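Local atomic coordinates of cellulose 1,4-beta-cellobiosidase (Thermobifida fusca, PDB entry 4JJJ), a protein that probably cleaves cellulose to release cellobiose, through a family 48 glycoside hydrolase catalytic domain with an (alpha/alpha)6 fold. Residues A[522-525]-A[526-530]; A[505-508]-A[509-512]; A[622-625]-A[626-630]; A[442-445]-A[446-450]; A[420-423]-A[424-427]. The protein carries 1 engineered substitution. All coordinates share one frame; numbering follows the deposited sequence. Where two conformers were deposited one is given.

Overall arrangement
Each contact is a short run of about two turns, on five different helices of one catalytic domain. Contacts 2, 3 and 5 are buried; contacts 1 and 4 are partly buried and carry metal ions. Contact 2, on helix 499-516, lies in the middle and touches all four others. Contacts 2, 3 and 5 share a buried polar cluster round Lys507, which forms salt bridges with Glu423 of contact 5 and Glu625 of contact 3. Contact 5 reaches the glycan pocket through Trp420. Contact 1 binds zinc and sodium, and contact 4 binds calcium beside a tryptophan pair. Contacts 3 and 4 do not touch; their centres are about 22 Å apart.

Contact 1: residues A[522-525]-A[526-530]; sequences LATA and EGLLD. With ZN (zinc ion), chain S; NA (sodium ion), chain J.
Glu526 and Leu522 sit one turn apart on helix 519-533. Their side chains lie side by side and point the same way. The backbone joins them first, with Glu526 N donating to Leu522 O at 2.8 Å. The CB of Glu526 rests near two carbonyl oxygens, those of Leu522 and Ala523. The next atom, Glu526 CG, comes closer to the first of these, 3.2 Å from Leu522 O. It also meets the methyl group of its neighbour, with Glu526 CG and Leu522 CD1 4.0 Å apart. CG stands anti to the carbonyl carbon (chi1 -70°) and the chain bends at chi2 (-75°), which brings the carboxylate to a zinc ion. Glu526 OE2 binds the zinc at 1.9 Å. The second oxygen, Glu526 OE1, accepts a hydrogen bond from water 1 at 2.8 Å. Water 1 also donates to Glu526 O, which ties the side chain back to its own backbone. Metal and water together fix the rotation of the carboxylate. The same water binds a sodium ion at 2.4 Å. Asp530, one turn further on, holds this sodium with OD1 at 2.4 Å and with OD2 at a longer 2.9 Å. The two cations probably offset the two acidic side chains. The zinc links this helix to helix 620-637 through His633, another of its ligands. Leu529 packs on Ala629 and Phe630 of that same helix, while Ala525 and Leu528 meet Met510 and Leu505 of helix 499-516.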
loop_
_atom_site.group_PDB
_atom_site.type_symbol
_atom_site.label_atom_id
_atom_site.label_comp_id
_atom_site.label_asym_id
_atom_site.label_seq_id
_atom_site.Cartn_x
_atom_site.Cartn_y
_atom_site.Cartn_z
ATOM N N LEU A 522 13.651 16.302 18.549
ATOM C CA LEU A 522 14.840 16.370 17.727
ATOM C C LEU A 522 15.930 15.451 18.300
ATOM O O LEU A 522 16.614 14.771 17.530
ATOM C CB LEU A 522 15.414 17.775 17.649
ATOM C CG LEU A 522 16.628 17.892 16.659
ATOM C CD1 LEU A 522 16.429 17.284 15.294
ATOM C CD2 LEU A 522 17.017 19.361 16.565
ATOM N N ALA A 523 16.044 15.437 19.632
ATOM C CA ALA A 523 17.066 14.555 20.245
ATOM C C ALA A 523 16.853 13.085 19.945
ATOM O O ALA A 523 17.789 12.354 19.616
ATOM C CB ALA A 523 17.250 14.823 21.728
ATOM N N THR A 524 15.624 12.655 19.950
ATOM C CA THR A 524 15.289 11.269 19.581
ATOM C C THR A 524 15.639 10.994 18.140
ATOM O O THR A 524 16.237 9.980 17.833
ATOM C CB THR A 524 13.800 10.950 19.921
ATOM O OG1 THR A 524 13.605 11.266 21.310
ATOM C CG2 THR A 524 13.392 9.524 19.661
ATOM N N ALA A 525 15.190 11.887 17.241
ATOM C CA ALA A 525 15.483 11.747 15.833
ATOM C C ALA A 525 16.979 11.623 15.589
ATOM O O ALA A 525 17.434 10.765 14.828
ATOM C CB ALA A 525 14.940 12.927 15.073
ATOM N N GLU A 526 17.747 12.486 16.266
ATOM C CA GLU A 526 19.185 12.498 16.022
ATOM C C GLU A 526 19.774 11.146 16.468
ATOM O O GLU A 526 20.672 10.611 15.786
ATOM C CB GLU A 526 19.869 13.596 16.823
ATOM C CG GLU A 526 19.579 15.005 16.356
ATOM C CD GLU A 526 20.289 15.471 15.076
ATOM O OE1 GLU A 526 20.707 14.675 14.207
ATOM O OE2 GLU A 526 20.447 16.726 14.957
ATOM N N GLY A 527 19.285 10.592 17.584
ATOM C CA GLY A 527 19.736 9.293 18.066
ATOM C C GLY A 527 19.399 8.146 17.137
ATOM O O GLY A 527 20.174 7.256 16.928
ATOM N N LEU A 528 18.207 8.234 16.521
ATOM C CA LEU A 528 17.819 7.276 15.474
ATOM C C LEU A 528 18.686 7.348 14.197
ATOM O O LEU A 528 19.119 6.320 13.657
ATOM C CB LEU A 528 16.345 7.432 15.127
ATOM C CG LEU A 528 15.372 7.103 16.275
ATOM C CD1 LEU A 528 13.964 7.369 15.852
ATOM C CD2 LEU A 528 15.578 5.649 16.761
ATOM N N LEU A 529 19.051 8.547 13.754
ATOM C CA LEU A 529 19.890 8.664 12.582
ATOM C C LEU A 529 21.311 8.125 12.896
ATOM O O LEU A 529 21.904 7.456 12.093
ATOM C CB LEU A 529 20.019 10.136 12.178
ATOM C CG LEU A 529 18.768 10.848 11.669
ATOM C CD1 LEU A 529 19.102 12.311 11.327
ATOM C CD2 LEU A 529 18.151 10.094 10.546
ATOM N N ASP A 530 21.795 8.365 14.112
ATOM C CA ASP A 530 23.085 7.812 14.489
ATOM C C ASP A 530 23.007 6.295 14.444
ATOM O O ASP A 530 23.971 5.631 14.047
ATOM C CB ASP A 530 23.448 8.209 15.910
ATOM C CG ASP A 530 23.880 9.634 16.063
ATOM O OD1 ASP A 530 24.237 10.229 15.071
ATOM O OD2 ASP A 530 23.880 10.139 17.222
HETATM ZN ZN ZN S . 21.544 17.107 13.412
HETATM NA NA NA J . 24.402 12.538 15.657
HETATM O O HOH W 1 22.327 12.449 14.439
HETATM O O HOH W 2 23.448 16.352 13.533
HETATM O O HOH W 3 24.146 15.142 15.333
HETATM O O HOH W 4 23.617 12.852 17.374
HETATM O O HOH W 5 25.831 11.955 17.036
#

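Contact 2: residues A[505-508]-A[509-512]; sequences LAKT and LMYY
The backbone from Leu505 to Tyr512 is regular alpha-helix, and each of the last four NH groups donates to the carbonyl four residues earlier. The straightest bond runs from Tyr511 N to Lys507 O, 2.9 Å long with 178° at the hydrogen. Lys507 O also has the Tyr511 ring close by: Tyr511 CD1 is only 3.0 Å from Lys507 O. The oxygen approaches the ring obliquely. With CG beside the backbone N (chi1 -74°), the ring turns back along the helix, and Tyr511 CE1 reaches Lys507 CB at 4.1 Å. Lys507 meets Met510 as well. The thioether chain bends at chi3, and Met510 CE comes 4.1 Å from Lys507 CG. On another side of the helix, Leu505 CD1 and Leu509 CD1 touch at 4.0 Å as their side chains cross obliquely. The polar ends of Lys507 and Tyr512 reach other helices. Lys507 NZ forms salt bridges with Glu423 and Glu625 and a hydrogen bond with Thr628, so this buried ammonium is well satisfied. Tyr512 OH probably hydrogen-bonds Asp442 OD1, which places it in the second shell of a calcium ion. Replacing Tyr511 with an alanine would probably leave a gap beside the Lys507 carbonyl and beside Ala426 and Gln427, and leave the lysine stem with more room to move. These buried turns, packed on helices 416-432, 435-450, 519-533 and 620-637, are consistent with a helix of the (alpha/alpha)6 barrel of family 48.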
loop_
_atom_site.group_PDB
_atom_site.type_symbol
_atom_site.label_atom_id
_atom_site.label_comp_id
_atom_site.label_asym_id
_atom_site.label_seq_id
_atom_site.Cartn_x
_atom_site.Cartn_y
_atom_site.Cartn_z
ATOM N N LEU A 505 10.186 7.069 11.516
ATOM C CA LEU A 505 10.027 7.641 12.841
ATOM C C LEU A 505 10.967 8.862 12.985
ATOM O O LEU A 505 10.542 9.924 13.430
ATOM C CB LEU A 505 10.300 6.579 13.902
ATOM C CG LEU A 505 10.244 7.074 15.349
ATOM C CD1 LEU A 505 8.898 7.718 15.635
ATOM C CD2 LEU A 505 10.582 5.908 16.267
ATOM N N ALA A 506 12.204 8.723 12.567
ATOM C CA ALA A 506 13.163 9.802 12.630
ATOM C C ALA A 506 12.618 11.002 11.837
ATOM O O ALA A 506 12.700 12.163 12.330
ATOM C CB ALA A 506 14.469 9.418 12.080
ATOM N N LYS A 507 12.074 10.782 10.620
ATOM C CA LYS A 507 11.546 11.901 9.848
ATOM C C LYS A 507 10.375 12.566 10.533
ATOM O O LYS A 507 10.243 13.806 10.544
ATOM C CB LYS A 507 11.235 11.465 8.465
ATOM C CG LYS A 507 12.458 11.262 7.569
ATOM C CD LYS A 507 12.095 10.930 6.171
ATOM C CE LYS A 507 11.600 9.487 5.997
ATOM N NZ LYS A 507 10.746 9.330 4.749
ATOM N N THR A 508 9.453 11.744 11.010
ATOM C CA THR A 508 8.294 12.286 11.660
ATOM C C THR A 508 8.706 13.255 12.755
ATOM O O THR A 508 8.169 14.375 12.857
ATOM C CB THR A 508 7.441 11.127 12.327
ATOM O OG1 THR A 508 6.979 10.295 11.287
ATOM C CG2 THR A 508 6.206 11.624 12.983
ATOM N N LEU A 509 9.648 12.826 13.542
ATOM C CA LEU A 509 10.154 13.616 14.663
ATOM C C LEU A 509 10.890 14.905 14.204
ATOM O O LEU A 509 10.715 15.956 14.805
ATOM C CB LEU A 509 11.076 12.750 15.558
ATOM C CG LEU A 509 10.314 11.600 16.296
ATOM C CD1 LEU A 509 11.262 10.685 17.015
ATOM C CD2 LEU A 509 9.298 12.147 17.251
ATOM N N MET A 510 11.644 14.801 13.144
ATOM C CA MET A 510 12.375 15.959 12.594
ATOM C C MET A 510 11.418 17.021 12.051
ATOM O O MET A 510 11.613 18.203 12.385
ATOM C CB MET A 510 13.336 15.503 11.507
ATOM C CG MET A 510 14.626 14.898 12.112
ATOM S SD MET A 510 15.896 14.638 10.863
ATOM C CE MET A 510 15.132 13.511 9.694
ATOM N N TYR A 511 10.444 16.638 11.228
ATOM C CA TYR A 511 9.482 17.629 10.677
ATOM C C TYR A 511 8.778 18.297 11.808
ATOM O O TYR A 511 8.524 19.545 11.808
ATOM C CB TYR A 511 8.532 16.959 9.666
ATOM C CG TYR A 511 9.172 16.631 8.356
ATOM C CD1 TYR A 511 9.454 15.328 8.025
ATOM C CD2 TYR A 511 9.423 17.615 7.408
ATOM C CE1 TYR A 511 10.018 15.056 6.784
ATOM C CE2 TYR A 511 9.994 17.384 6.187
ATOM C CZ TYR A 511 10.347 16.102 5.860
ATOM O OH TYR A 511 10.862 15.733 4.653
ATOM N N TYR A 512 8.323 17.495 12.792
ATOM C CA TYR A 512 7.638 18.066 13.943
ATOM C C TYR A 512 8.515 19.009 14.757
ATOM O O TYR A 512 8.077 20.104 15.163
ATOM C CB TYR A 512 7.177 16.944 14.847
ATOM C CG TYR A 512 6.549 17.415 16.157
ATOM C CD1 TYR A 512 5.268 18.014 16.198
ATOM C CD2 TYR A 512 7.225 17.189 17.331
ATOM C CE1 TYR A 512 4.682 18.422 17.438
ATOM C CE2 TYR A 512 6.662 17.633 18.546
ATOM C CZ TYR A 512 5.409 18.197 18.567
ATOM O OH TYR A 512 4.865 18.511 19.758
#

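Contact 3: residues A[622-625]-A[626-630]; sequences AQVE and IATAF
Within the (alpha/alpha)6 domain, this part of helix 620-637 is buried, and here Glu625 and Thr628 meet through a side-chain-to-backbone bond inside one turn. The turn is otherwise an ordinary alpha-helical one. Thr628 N donates to Val624 O at 2.8 Å, and similar bonds tie Ile626 to Ala622 and Ala627 to Gln623. Thr628 also touches Val624 through its methyl group. Thr628 CG2 is 3.3 Å from Val624 O and 4.0 Å from Val624 CG1, so the methyl branch packs on Val624 while the hydroxyl serves the backbone. Further round, Ile626 and Gln623 run side by side in the same direction. The methyl Ile626 CD1 lies about equally far from both ends of the amide, 4.1 Å from Gln623 NE2 and from Gln623 OE1. That amide is fixed from outside: NE2 donates to Ile541 O, and OE1 accepts from Gln9. The stem of the isoleucine is tighter, with Ile626 CG1 3.3 Å from Ala622 O. The buried carboxylate of Glu625 is paired: OE1 with Lys507 NZ, OE2 with Tyr55 OH and Trp420 NE1. Ala622 is near the glycan, its side chain about 6 Å from a bound glucose. At the other end of the contact, Thr628 places OG1 between its backbone N and carbonyl carbon (chi1 72°), which aims the hydroxyl back down the helix. This hydroxyl also bonds Lys507 NZ. Glu625 O thus accepts two bonds, from Ala629 N at 3.0 Å and from Thr628 OG1 at 2.8 Å.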
loop_
_atom_site.group_PDB
_atom_site.type_symbol
_atom_site.label_atom_id
_atom_site.label_comp_id
_atom_site.label_asym_id
_atom_site.label_seq_id
_atom_site.Cartn_x
_atom_site.Cartn_y
_atom_site.Cartn_z
ATOM N N ALA A 622 12.610 0.484 2.406
ATOM C CA ALA A 622 13.255 0.794 3.681
ATOM C C ALA A 622 14.577 1.518 3.413
ATOM O O ALA A 622 14.986 2.416 4.143
ATOM C CB ALA A 622 13.470 -0.471 4.512
ATOM N N GLN A 623 15.340 1.000 2.427
ATOM C CA GLN A 623 16.618 1.619 2.107
ATOM C C GLN A 623 16.415 3.026 1.599
ATOM O O GLN A 623 17.208 3.922 1.912
ATOM C CB GLN A 623 17.408 0.751 1.122
ATOM C CG GLN A 623 17.710 -0.676 1.653
ATOM C CD GLN A 623 18.493 -0.619 2.967
ATOM O OE1 GLN A 623 19.556 0.026 3.048
ATOM N NE2 GLN A 623 18.007 -1.247 3.995
ATOM N N VAL A 624 15.373 3.259 0.799
ATOM C CA VAL A 624 15.020 4.637 0.373
ATOM C C VAL A 624 14.592 5.443 1.574
ATOM O O VAL A 624 15.009 6.574 1.783
ATOM C CB VAL A 624 13.958 4.598 -0.735
ATOM C CG1 VAL A 624 13.486 5.997 -0.995
ATOM C CG2 VAL A 624 14.460 3.940 -2.007
ATOM N N GLU A 625 13.784 4.873 2.472
ATOM C CA GLU A 625 13.291 5.580 3.650
ATOM C C GLU A 625 14.468 6.154 4.399
ATOM O O GLU A 625 14.540 7.324 4.767
ATOM C CB GLU A 625 12.441 4.631 4.538
ATOM C CG GLU A 625 11.587 5.380 5.494
ATOM C CD GLU A 625 10.186 5.601 4.972
ATOM O OE1 GLU A 625 9.819 6.728 4.683
ATOM O OE2 GLU A 625 9.399 4.641 4.774
ATOM N N ILE A 626 15.508 5.315 4.565
ATOM C CA ILE A 626 16.734 5.748 5.218
ATOM C C ILE A 626 17.409 6.944 4.467
ATOM O O ILE A 626 17.825 7.924 5.097
ATOM C CB ILE A 626 17.738 4.572 5.423
ATOM C CG1 ILE A 626 17.141 3.495 6.326
ATOM C CG2 ILE A 626 19.023 5.091 5.980
ATOM C CD1 ILE A 626 17.935 2.174 6.187
ATOM N N ALA A 627 17.655 6.739 3.185
ATOM C CA ALA A 627 18.232 7.815 2.369
ATOM C C ALA A 627 17.457 9.101 2.576
ATOM O O ALA A 627 18.045 10.135 2.716
ATOM C CB ALA A 627 18.227 7.457 0.911
ATOM N N THR A 628 16.132 9.041 2.505
ATOM C CA THR A 628 15.282 10.263 2.638
ATOM C C THR A 628 15.419 10.841 4.051
ATOM O O THR A 628 15.322 12.075 4.177
ATOM C CB THR A 628 13.842 10.034 2.259
ATOM O OG1 THR A 628 13.124 9.234 3.264
ATOM C CG2 THR A 628 13.758 9.485 0.867
ATOM N N ALA A 629 15.659 10.057 5.077
ATOM C CA ALA A 629 15.802 10.558 6.444
ATOM C C ALA A 629 17.101 11.378 6.547
ATOM O O ALA A 629 17.138 12.419 7.149
ATOM C CB ALA A 629 15.762 9.403 7.479
ATOM N N PHE A 630 18.152 10.849 5.960
ATOM C CA PHE A 630 19.418 11.599 5.911
ATOM C C PHE A 630 19.292 12.894 5.146
ATOM O O PHE A 630 19.747 13.959 5.637
ATOM C CB PHE A 630 20.536 10.762 5.304
ATOM C CG PHE A 630 20.866 9.494 6.071
ATOM C CD1 PHE A 630 20.694 9.359 7.482
ATOM C CD2 PHE A 630 21.504 8.467 5.393
ATOM C CE1 PHE A 630 21.080 8.174 8.143
ATOM C CE2 PHE A 630 21.863 7.272 6.043
ATOM C CZ PHE A 630 21.727 7.142 7.395
#

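Contact 4: residues A[442-445]-A[446-450]; sequences DKWV and PWAIQ. With CA (calcium ion), chain G.
Trp444 and Trp447 form an offset edge-to-face pair on helix 435-450, with the edge of Trp447 toward the face of Trp444. Their planes stand at 67°. The centroids of the Trp444 five-membered ring and the Trp447 six-membered ring are 5.2 Å apart. The closest atoms are Trp444 NE1 and Trp447 CZ3, at 3.5 Å. Trp444 NE1 bonds elsewhere, to Gln418. Ala448 uses the same face of Trp444. Its CB lies 3.8 Å from the centroid of the six-membered ring, a CH-pi contact close to the ring normal. Trp444 reaches both partners because CG stands anti to the backbone N (chi1 -176°), which lays the indole alongside the following turn. Without the indole, as with an alanine here, the Trp447 edge and the Ala448 methyl would probably lose the face they pack on, and Gln418 would lose this donor. Another side is purely aliphatic, with Val445 CG1 and Ile449 CD1 3.5 Å apart. Pro446 interrupts the backbone pattern. It has no NH for Asp442 O, which instead faces Pro446 CD at 3.1 Å, and the helix is kinked here. Normal bonding resumes with Ala448 N to Trp444 O and Ile449 N to Val445 O. Asp442 OD2 binds a calcium ion at 2.2 Å, together with Glu438. Asp442 OD1 is held by Tyr512 and by water 6, which also binds the calcium. Asp442 lies one turn after Glu438 and one turn before Pro446, so the calcium site and the proline kink fall on successive turns of this helix of the (alpha/alpha)6 domain.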
loop_
_atom_site.group_PDB
_atom_site.type_symbol
_atom_site.label_atom_id
_atom_site.label_comp_id
_atom_site.label_asym_id
_atom_site.label_seq_id
_atom_site.Cartn_x
_atom_site.Cartn_y
_atom_site.Cartn_z
ATOM N N ASP A 442 0.940 16.624 18.756
ATOM C CA ASP A 442 1.301 16.921 20.126
ATOM C C ASP A 442 0.949 15.765 21.057
ATOM O O ASP A 442 1.593 15.664 22.124
ATOM C CB ASP A 442 0.606 18.236 20.556
ATOM C CG ASP A 442 1.295 19.510 20.002
ATOM O OD1 ASP A 442 2.391 19.527 19.466
ATOM O OD2 ASP A 442 0.582 20.549 20.167
ATOM N N LYS A 443 -0.086 14.994 20.734
ATOM C CA LYS A 443 -0.410 13.821 21.522
ATOM C C LYS A 443 0.321 12.552 21.064
ATOM O O LYS A 443 0.668 11.710 21.880
ATOM C CB LYS A 443 -1.910 13.666 21.476
ATOM C CG LYS A 443 -2.388 12.525 22.362
ATOM C CD LYS A 443 -3.897 12.431 22.561
ATOM C CE LYS A 443 -4.276 11.298 23.524
ATOM N NZ LYS A 443 -5.759 11.256 23.869
ATOM N N TRP A 444 0.563 12.412 19.785
ATOM C CA TRP A 444 1.239 11.197 19.283
ATOM C C TRP A 444 2.703 11.142 19.564
ATOM O O TRP A 444 3.242 10.090 19.889
ATOM C CB TRP A 444 0.954 11.066 17.716
ATOM C CG TRP A 444 1.484 9.852 17.080
ATOM C CD1 TRP A 444 0.761 8.694 16.832
ATOM C CD2 TRP A 444 2.788 9.628 16.582
ATOM N NE1 TRP A 444 1.532 7.789 16.233
ATOM C CE2 TRP A 444 2.812 8.290 16.093
ATOM C CE3 TRP A 444 3.939 10.376 16.520
ATOM C CZ2 TRP A 444 3.942 7.737 15.505
ATOM C CZ3 TRP A 444 5.083 9.805 15.978
ATOM C CH2 TRP A 444 5.078 8.530 15.484
ATOM N N VAL A 445 3.383 12.280 19.381
ATOM C CA VAL A 445 4.840 12.345 19.460
ATOM C C VAL A 445 5.367 11.880 20.832
ATOM O O VAL A 445 6.196 10.991 20.870
ATOM C CB VAL A 445 5.381 13.720 19.014
ATOM C CG1 VAL A 445 6.868 13.908 19.346
ATOM C CG2 VAL A 445 5.209 13.894 17.513
ATOM N N PRO A 446 4.805 12.350 21.922
ATOM C CA PRO A 446 5.269 11.832 23.206
ATOM C C PRO A 446 5.125 10.359 23.391
ATOM O O PRO A 446 5.996 9.737 23.984
ATOM C CB PRO A 446 4.507 12.640 24.243
ATOM C CG PRO A 446 3.904 13.766 23.547
ATOM C CD PRO A 446 3.859 13.486 22.080
ATOM N N TRP A 447 4.030 9.804 22.900
ATOM C CA TRP A 447 3.767 8.415 22.987
ATOM C C TRP A 447 4.811 7.669 22.230
ATOM O O TRP A 447 5.359 6.669 22.705
ATOM C CB TRP A 447 2.371 8.054 22.379
ATOM C CG TRP A 447 2.103 6.656 22.250
ATOM C CD1 TRP A 447 1.859 5.736 23.247
ATOM C CD2 TRP A 447 1.944 5.936 21.022
ATOM N NE1 TRP A 447 1.577 4.513 22.719
ATOM C CE2 TRP A 447 1.639 4.593 21.349
ATOM C CE3 TRP A 447 2.137 6.266 19.663
ATOM C CZ2 TRP A 447 1.474 3.591 20.403
ATOM C CZ3 TRP A 447 1.964 5.286 18.701
ATOM C CH2 TRP A 447 1.644 3.899 19.104
ATOM N N ALA A 448 5.114 8.092 21.014
ATOM C CA ALA A 448 6.134 7.409 20.249
ATOM C C ALA A 448 7.502 7.474 20.872
ATOM O O ALA A 448 8.188 6.457 21.001
ATOM C CB ALA A 448 6.208 7.972 18.812
ATOM N N ILE A 449 7.898 8.673 21.294
ATOM C CA ILE A 449 9.165 8.887 22.014
ATOM C C ILE A 449 9.288 7.966 23.232
ATOM O O ILE A 449 10.361 7.347 23.436
ATOM C CB ILE A 449 9.335 10.394 22.344
ATOM C CG1 ILE A 449 9.524 11.175 21.037
ATOM C CG2 ILE A 449 10.514 10.560 23.304
ATOM C CD1 ILE A 449 9.573 12.671 21.278
ATOM N N GLN A 450 8.217 7.876 23.991
ATOM C CA GLN A 450 8.157 7.087 25.252
ATOM C C GLN A 450 8.383 5.615 25.025
ATOM O O GLN A 450 8.658 4.882 25.964
ATOM C CB GLN A 450 6.783 7.238 25.830
ATOM C CG GLN A 450 6.499 8.537 26.512
ATOM C CD GLN A 450 7.615 9.591 26.456
ATOM O OE1 GLN A 450 7.449 10.647 25.801
ATOM N NE2 GLN A 450 8.717 9.374 27.253
HETATM CA CA CA G . 1.599 22.545 20.088
HETATM O O HOH W 6 3.482 21.895 18.717
HETATM O O HOH W 7 3.782 23.401 20.431
HETATM O O HOH W 8 1.228 23.983 21.725
#

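Contact 5: residues A[420-423]-A[424-427]; sequences WNME and RVAQ
Arg424 runs extended back along the helix, past the carbonyl of Trp420, and this is the tight part of the contact. The backbone oxygen Trp420 O lies over one face of the guanidinium, offset toward the rim and 3.1 Å above its plane. Arg424 NE is also 3.1 Å from Trp420 O, but the angle is too poor for a hydrogen bond. The extended chain brings Arg424 CD within 3.2 Å of the same Trp420 O. NH1 donates to Gln327 O and Gly325 O, and NH2 makes a weak bond to Asn224, an engineered residue at the predicted nucleophile position. Asn421 and Val425 also pack closely, with Asn421 OD1 3.6 Å from Val425 CG2. Looser are Glu423 OE2 and Gln427 NE2, 3.6 Å apart, with the carboxylate and amide planes at 56°. Glu423 OE2 is paired with Lys507, and Gln427 OE1 accepts from Trp235 and Gln231. All eight residues are buried with the glycan in place, so the loose side is a polar one, not a solvent face. The Trp420 indole, its NE1 hydrogen-bonded to Glu625, touches a bound glucose near Glu51, the predicted proton donor. This end of helix 416-432 lines the glycan pocket.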
loop_
_atom_site.group_PDB
_atom_site.type_symbol
_atom_site.label_atom_id
_atom_site.label_comp_id
_atom_site.label_asym_id
_atom_site.label_seq_id
_atom_site.Cartn_x
_atom_site.Cartn_y
_atom_site.Cartn_z
ATOM N N TRP A 420 4.228 5.900 8.890
ATOM C CA TRP A 420 3.950 6.255 7.489
ATOM C C TRP A 420 2.886 7.383 7.428
ATOM O O TRP A 420 3.042 8.401 6.696
ATOM C CB TRP A 420 3.565 5.082 6.685
ATOM C CG TRP A 420 4.656 4.221 6.225
ATOM C CD1 TRP A 420 5.977 4.460 6.275
ATOM C CD2 TRP A 420 4.499 3.003 5.466
ATOM N NE1 TRP A 420 6.651 3.447 5.672
ATOM C CE2 TRP A 420 5.776 2.555 5.130
ATOM C CE3 TRP A 420 3.379 2.284 5.043
ATOM C CZ2 TRP A 420 5.989 1.425 4.369
ATOM C CZ3 TRP A 420 3.576 1.132 4.269
ATOM C CH2 TRP A 420 4.861 0.723 3.938
ATOM N N ASN A 421 1.805 7.229 8.225
ATOM C CA ASN A 421 0.795 8.291 8.294
ATOM C C ASN A 421 1.325 9.540 8.969
ATOM O O ASN A 421 1.263 10.666 8.410
ATOM C CB ASN A 421 -0.438 7.781 8.988
ATOM C CG ASN A 421 -1.309 8.900 9.464
ATOM O OD1 ASN A 421 -1.610 9.761 8.717
ATOM N ND2 ASN A 421 -1.913 8.714 10.647
ATOM N N MET A 422 1.944 9.362 10.106
ATOM C CA MET A 422 2.345 10.476 10.932
ATOM C C MET A 422 3.365 11.333 10.256
ATOM O O MET A 422 3.334 12.536 10.421
ATOM C CB MET A 422 2.797 10.133 12.358
ATOM C CG MET A 422 2.589 11.254 13.373
ATOM S SD MET A 422 0.928 11.944 13.508
ATOM C CE MET A 422 -0.066 10.497 13.867
ATOM N N GLU A 423 4.283 10.705 9.523
ATOM C CA GLU A 423 5.307 11.523 8.761
ATOM C C GLU A 423 4.625 12.517 7.791
ATOM O O GLU A 423 5.068 13.655 7.683
ATOM C CB GLU A 423 6.246 10.654 7.963
ATOM C CG GLU A 423 7.474 11.419 7.481
ATOM C CD GLU A 423 8.374 10.605 6.612
ATOM O OE1 GLU A 423 8.710 9.477 7.036
ATOM O OE2 GLU A 423 8.731 11.141 5.573
ATOM N N ARG A 424 3.511 12.089 7.212
ATOM C CA ARG A 424 2.847 12.938 6.263
ATOM C C ARG A 424 2.134 14.098 7.039
ATOM O O ARG A 424 2.127 15.234 6.575
ATOM C CB ARG A 424 1.816 12.159 5.478
ATOM C CG ARG A 424 2.393 10.987 4.645
ATOM C CD ARG A 424 1.342 9.921 4.483
ATOM N NE ARG A 424 1.913 8.766 3.831
ATOM C CZ ARG A 424 1.454 7.511 3.898
ATOM N NH1 ARG A 424 0.374 7.279 4.549
ATOM N NH2 ARG A 424 2.184 6.506 3.357
ATOM N N VAL A 425 1.570 13.748 8.209
ATOM C CA VAL A 425 0.972 14.765 9.104
ATOM C C VAL A 425 2.045 15.760 9.540
ATOM O O VAL A 425 1.784 16.973 9.563
ATOM C CB VAL A 425 0.280 14.074 10.311
ATOM C CG1 VAL A 425 -0.324 15.116 11.255
ATOM C CG2 VAL A 425 -0.790 13.111 9.775
ATOM N N ALA A 426 3.239 15.268 9.931
ATOM C CA ALA A 426 4.317 16.134 10.302
ATOM C C ALA A 426 4.777 16.980 9.160
ATOM O O ALA A 426 5.191 18.161 9.380
ATOM C CB ALA A 426 5.453 15.313 10.922
ATOM N N GLN A 427 4.825 16.405 7.958
ATOM C CA GLN A 427 5.244 17.181 6.806
ATOM C C GLN A 427 4.222 18.353 6.559
ATOM O O GLN A 427 4.648 19.476 6.310
ATOM C CB GLN A 427 5.349 16.382 5.559
ATOM C CG GLN A 427 6.584 15.477 5.472
ATOM C CD GLN A 427 6.744 14.883 4.066
ATOM O OE1 GLN A 427 5.938 14.987 3.174
ATOM N NE2 GLN A 427 7.824 14.193 3.937
#